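Local coordinates for protein integral membrane indolylacetylinositol arabinosyltransferase EmbC (Mycolicibacterium smegmatis, PDB 7BVE) that probably transfers arabinose units onto growing arabinan chains of the mycobacterial cell wall, working as a membrane-embedded glycosyltransferase, at residues Asp872-Trp880 against Glu890-Gly898. Residues are numbered along the deposited sequence; the frame is centred on the assembly and turned at random.
Sequences DQGEVEVQW and EPGGSITFG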
ATOM      1  N   ASP A 872      32.653  -6.665   9.556  1.00 60.26           N
ATOM      2  CA  ASP A 872      32.716  -6.236   8.168  1.00 60.26           C
ATOM      3  C   ASP A 872      33.272  -7.379   7.310  1.00 60.26           C
ATOM      4  O   ASP A 872      33.459  -8.500   7.781  1.00 60.26           O
ATOM      5  CB  ASP A 872      33.561  -4.956   8.081  1.00 60.26           C
ATOM      6  CG  ASP A 872      33.227  -4.095   6.873  1.00 60.26           C
ATOM      7  OD1 ASP A 872      32.371  -4.502   6.063  1.00 60.26           O
ATOM      8  OD2 ASP A 872      33.816  -3.000   6.750  1.00 60.26           O
ATOM      9  N   GLN A 873      33.543  -7.092   6.035  1.00 58.63           N
ATOM     10  CA  GLN A 873      33.884  -8.150   5.086  1.00 58.63           C
ATOM     11  C   GLN A 873      35.307  -8.660   5.297  1.00 58.63           C
ATOM     12  O   GLN A 873      35.527  -9.865   5.470  1.00 58.63           O
ATOM     13  CB  GLN A 873      33.695  -7.638   3.655  1.00 58.63           C
ATOM     14  CG  GLN A 873      33.714  -8.711   2.564  1.00 58.63           C
ATOM     15  CD  GLN A 873      35.099  -8.985   2.008  1.00 58.63           C
ATOM     16  OE1 GLN A 873      35.959  -8.104   1.980  1.00 58.63           O
ATOM     17  NE2 GLN A 873      35.323 -10.214   1.557  1.00 58.63           N
ATOM     18  N   GLY A 874      36.288  -7.764   5.268  1.00 54.20           N
ATOM     19  CA  GLY A 874      37.679  -8.175   5.319  1.00 54.20           C
ATOM     20  C   GLY A 874      38.291  -8.162   6.703  1.00 54.20           C
ATOM     21  O   GLY A 874      39.489  -7.907   6.855  1.00 54.20           O
ATOM     22  N   GLU A 875      37.478  -8.460   7.721  1.00 56.56           N
ATOM     23  CA  GLU A 875      37.960  -8.450   9.131  1.00 56.56           C
ATOM     24  C   GLU A 875      38.738  -9.734   9.445  1.00 56.56           C
ATOM     25  O   GLU A 875      39.815  -9.634  10.067  1.00 56.56           O
ATOM     26  CB  GLU A 875      36.783  -8.275  10.094  1.00 56.56           C
ATOM     27  CG  GLU A 875      35.883  -7.104   9.740  1.00 56.56           C
ATOM     28  CD  GLU A 875      35.837  -6.003  10.786  1.00 56.56           C
ATOM     29  OE1 GLU A 875      35.372  -6.277  11.910  1.00 56.56           O
ATOM     30  OE2 GLU A 875      36.267  -4.875  10.473  1.00 56.56           O
ATOM     31  N   VAL A 876      38.208 -10.888   9.030  1.00 45.50           N
ATOM     32  CA  VAL A 876      38.822 -12.184   9.293  1.00 45.50           C
ATOM     33  C   VAL A 876      39.455 -12.685   8.005  1.00 45.50           C
ATOM     34  O   VAL A 876      38.818 -12.668   6.947  1.00 45.50           O
ATOM     35  CB  VAL A 876      37.784 -13.190   9.821  1.00 45.50           C
ATOM     36  CG1 VAL A 876      38.453 -14.491  10.214  1.00 45.50           C
ATOM     37  CG2 VAL A 876      37.006 -12.601  10.973  1.00 45.50           C
ATOM     38  N   GLU A 877      40.715 -13.112   8.080  1.00 45.56           N
ATOM     39  CA  GLU A 877      41.439 -13.561   6.900  1.00 45.56           C
ATOM     40  C   GLU A 877      42.195 -14.841   7.216  1.00 45.56           C
ATOM     41  O   GLU A 877      42.320 -15.244   8.371  1.00 45.56           O
ATOM     42  CB  GLU A 877      42.421 -12.501   6.396  1.00 45.56           C
ATOM     43  CG  GLU A 877      41.765 -11.229   5.899  1.00 45.56           C
ATOM     44  CD  GLU A 877      42.765 -10.225   5.396  1.00 45.56           C
ATOM     45  OE1 GLU A 877      43.978 -10.506   5.485  1.00 45.56           O
ATOM     46  OE2 GLU A 877      42.339  -9.149   4.926  1.00 45.56           O
ATOM     47  N   VAL A 878      42.696 -15.481   6.165  1.00 42.23           N
ATOM     48  CA  VAL A 878      43.532 -16.669   6.273  1.00 42.23           C
ATOM     49  C   VAL A 878      44.918 -16.271   5.794  1.00 42.23           C
ATOM     50  O   VAL A 878      45.044 -15.443   4.889  1.00 42.23           O
ATOM     51  CB  VAL A 878      42.959 -17.841   5.440  1.00 42.23           C
ATOM     52  CG1 VAL A 878      43.780 -19.117   5.587  1.00 42.23           C
ATOM     53  CG2 VAL A 878      41.549 -18.118   5.838  1.00 42.23           C
ATOM     54  N   GLN A 879      45.955 -16.819   6.411  1.00 50.78           N
ATOM     55  CA  GLN A 879      47.327 -16.488   6.049  1.00 50.78           C
ATOM     56  C   GLN A 879      48.072 -17.795   5.802  1.00 50.78           C
ATOM     57  O   GLN A 879      48.533 -18.433   6.751  1.00 50.78           O
ATOM     58  CB  GLN A 879      47.958 -15.663   7.160  1.00 50.78           C
ATOM     59  CG  GLN A 879      49.222 -14.917   6.817  1.00 50.78           C
ATOM     60  CD  GLN A 879      49.663 -14.060   7.978  1.00 50.78           C
ATOM     61  OE1 GLN A 879      49.119 -14.161   9.072  1.00 50.78           O
ATOM     62  NE2 GLN A 879      50.621 -13.177   7.739  1.00 50.78           N
ATOM     63  N   TRP A 880      48.196 -18.201   4.539  1.00 46.29           N
ATOM     64  CA  TRP A 880      48.817 -19.486   4.255  1.00 46.29           C
ATOM     65  C   TRP A 880      50.306 -19.329   3.990  1.00 46.29           C
ATOM     66  O   TRP A 880      50.781 -18.270   3.589  1.00 46.29           O
ATOM     67  CB  TRP A 880      48.174 -20.171   3.050  1.00 46.29           C
ATOM     68  CG  TRP A 880      48.394 -19.497   1.731  1.00 46.29           C
ATOM     69  CD1 TRP A 880      49.449 -19.670   0.873  1.00 46.29           C
ATOM     70  CD2 TRP A 880      47.516 -18.574   1.095  1.00 46.29           C
ATOM     71  NE1 TRP A 880      49.286 -18.887  -0.239  1.00 46.29           N
ATOM     72  CE2 TRP A 880      48.105 -18.202  -0.128  1.00 46.29           C
ATOM     73  CE3 TRP A 880      46.291 -18.014   1.448  1.00 46.29           C
ATOM     74  CZ2 TRP A 880      47.502 -17.298  -1.003  1.00 46.29           C
ATOM     75  CZ3 TRP A 880      45.698 -17.126   0.588  1.00 46.29           C
ATOM     76  CH2 TRP A 880      46.300 -16.771  -0.625  1.00 46.29           C
ATOM     77  N   GLU A 890      56.661 -15.180   7.641  1.00 65.31           N
ATOM     78  CA  GLU A 890      56.303 -14.209   6.622  1.00 65.31           C
ATOM     79  C   GLU A 890      54.882 -14.512   6.171  1.00 65.31           C
ATOM     80  O   GLU A 890      54.405 -15.629   6.388  1.00 65.31           O
ATOM     81  CB  GLU A 890      57.294 -14.268   5.445  1.00 65.31           C
ATOM     82  CG  GLU A 890      57.243 -15.500   4.570  1.00 65.31           C
ATOM     83  CD  GLU A 890      56.450 -15.258   3.304  1.00 65.31           C
ATOM     84  OE1 GLU A 890      56.251 -14.075   2.955  1.00 65.31           O
ATOM     85  OE2 GLU A 890      56.043 -16.236   2.644  1.00 65.31           O
ATOM     86  N   PRO A 891      54.145 -13.512   5.598  1.00 60.90           N
ATOM     87  CA  PRO A 891      52.741 -13.759   5.224  1.00 60.90           C
ATOM     88  C   PRO A 891      52.523 -14.859   4.197  1.00 60.90           C
ATOM     89  O   PRO A 891      51.892 -15.865   4.522  1.00 60.90           O
ATOM     90  CB  PRO A 891      52.280 -12.401   4.677  1.00 60.90           C
ATOM     91  CG  PRO A 891      53.126 -11.423   5.381  1.00 60.90           C
ATOM     92  CD  PRO A 891      54.469 -12.071   5.512  1.00 60.90           C
ATOM     93  N   GLY A 892      53.048 -14.713   2.984  1.00 51.79           N
ATOM     94  CA  GLY A 892      52.879 -15.728   1.967  1.00 51.79           C
ATOM     95  C   GLY A 892      51.551 -15.742   1.241  1.00 51.79           C
ATOM     96  O   GLY A 892      51.462 -16.360   0.175  1.00 51.79           O
ATOM     97  N   GLY A 893      50.514 -15.100   1.769  1.00 47.79           N
ATOM     98  CA  GLY A 893      49.248 -15.039   1.066  1.00 47.79           C
ATOM     99  C   GLY A 893      48.112 -14.686   1.996  1.00 47.79           C
ATOM    100  O   GLY A 893      48.219 -14.784   3.220  1.00 47.79           O
ATOM    101  N   SER A 894      47.002 -14.274   1.383  1.00 46.65           N
ATOM    102  CA  SER A 894      45.827 -13.849   2.136  1.00 46.65           C
ATOM    103  C   SER A 894      44.566 -14.002   1.295  1.00 46.65           C
ATOM    104  O   SER A 894      44.481 -13.444   0.198  1.00 46.65           O
ATOM    105  CB  SER A 894      45.980 -12.396   2.593  1.00 46.65           C
ATOM    106  OG  SER A 894      44.832 -11.959   3.297  1.00 46.65           O
ATOM    107  N   ILE A 895      43.591 -14.753   1.814  1.00 39.85           N
ATOM    108  CA  ILE A 895      42.236 -14.780   1.274  1.00 39.85           C
ATOM    109  C   ILE A 895      41.260 -14.384   2.367  1.00 39.85           C
ATOM    110  O   ILE A 895      41.579 -14.420   3.558  1.00 39.85           O
ATOM    111  CB  ILE A 895      41.826 -16.153   0.697  1.00 39.85           C
ATOM    112  CG1 ILE A 895      42.089 -17.266   1.718  1.00 39.85           C
ATOM    113  CG2 ILE A 895      42.453 -16.384  -0.667  1.00 39.85           C
ATOM    114  CD1 ILE A 895      41.483 -18.599   1.353  1.00 39.85           C
ATOM    115  N   THR A 896      40.054 -14.030   1.954  1.00 38.61           N
ATOM    116  CA  THR A 896      39.036 -13.522   2.855  1.00 38.61           C
ATOM    117  C   THR A 896      37.819 -14.439   2.821  1.00 38.61           C
ATOM    118  O   THR A 896      37.416 -14.922   1.760  1.00 38.61           O
ATOM    119  CB  THR A 896      38.644 -12.099   2.452  1.00 38.61           C
ATOM    120  OG1 THR A 896      39.828 -11.306   2.325  1.00 38.61           O
ATOM    121  CG2 THR A 896      37.763 -11.460   3.503  1.00 38.61           C
ATOM    122  N   PHE A 897      37.243 -14.696   3.991  1.00 26.12           N
ATOM    123  CA  PHE A 897      36.015 -15.464   4.060  1.00 26.12           C
ATOM    124  C   PHE A 897      34.833 -14.653   3.554  1.00 26.12           C
ATOM    125  O   PHE A 897      34.807 -13.424   3.649  1.00 26.12           O
ATOM    126  CB  PHE A 897      35.724 -15.917   5.482  1.00 26.12           C
ATOM    127  CG  PHE A 897      36.633 -16.977   5.969  1.00 26.12           C
ATOM    128  CD1 PHE A 897      36.536 -18.255   5.468  1.00 26.12           C
ATOM    129  CD2 PHE A 897      37.543 -16.722   6.965  1.00 26.12           C
ATOM    130  CE1 PHE A 897      37.356 -19.251   5.915  1.00 26.12           C
ATOM    131  CE2 PHE A 897      38.360 -17.719   7.425  1.00 26.12           C
ATOM    132  CZ  PHE A 897      38.263 -18.989   6.894  1.00 26.12           C
ATOM    133  N   GLY A 898      33.844 -15.361   3.024  1.00 27.40           N
ATOM    134  CA  GLY A 898      32.569 -14.751   2.710  1.00 27.40           C
ATOM    135  C   GLY A 898      31.509 -15.280   3.648  1.00 27.40           C
ATOM    136  O   GLY A 898      31.710 -16.319   4.279  1.00 27.40           O
TER
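V878, I895, F897 and W880 make the apolar centre. CG2 of V878 meets the ring of F897 at 3.6 Å from CZ, the two side chains crossing at roughly a right angle, while V876 CG1 comes to the edge of the same ring near CD2. I895 lays CG1 against V878 CB and turns CG2 to the six-membered ring of W880, 3.6 Å from CZ3. That indole owes its place to chi1 of 67°, which sets CG between the backbone N and carbonyl carbon and brings one face of the ring over the backbone of G892 and G893: G893 CA stands 3.6 Å from the six-membered centroid in a CH-pi contact. V878 N donates to I895 O at 3.0 Å and 166°, whereas the return bond from I895 N is weak. The two are short, loosely paired antiparallel strands in the EmbC C-terminal domain, whose sequence family falls in the galactose-binding-domain-like clan, consistent with a jelly-roll beta-sandwich; the first also pairs with strand 922-928, the second with strand 907-912, and I923, L909 and A911 add to the apolar cluster. Past the strands, Q879 runs extended beside P891, NE2 3.3 Å from P891 CA, and its OE1 accepts a bond from R924. Near the surface, T896 CG2 lies 3.4 Å from Q873 NE2. S894 OG donates a hydrogen bond to E877 OE1 at 2.8 Å, reaching the carboxylate from well above its plane.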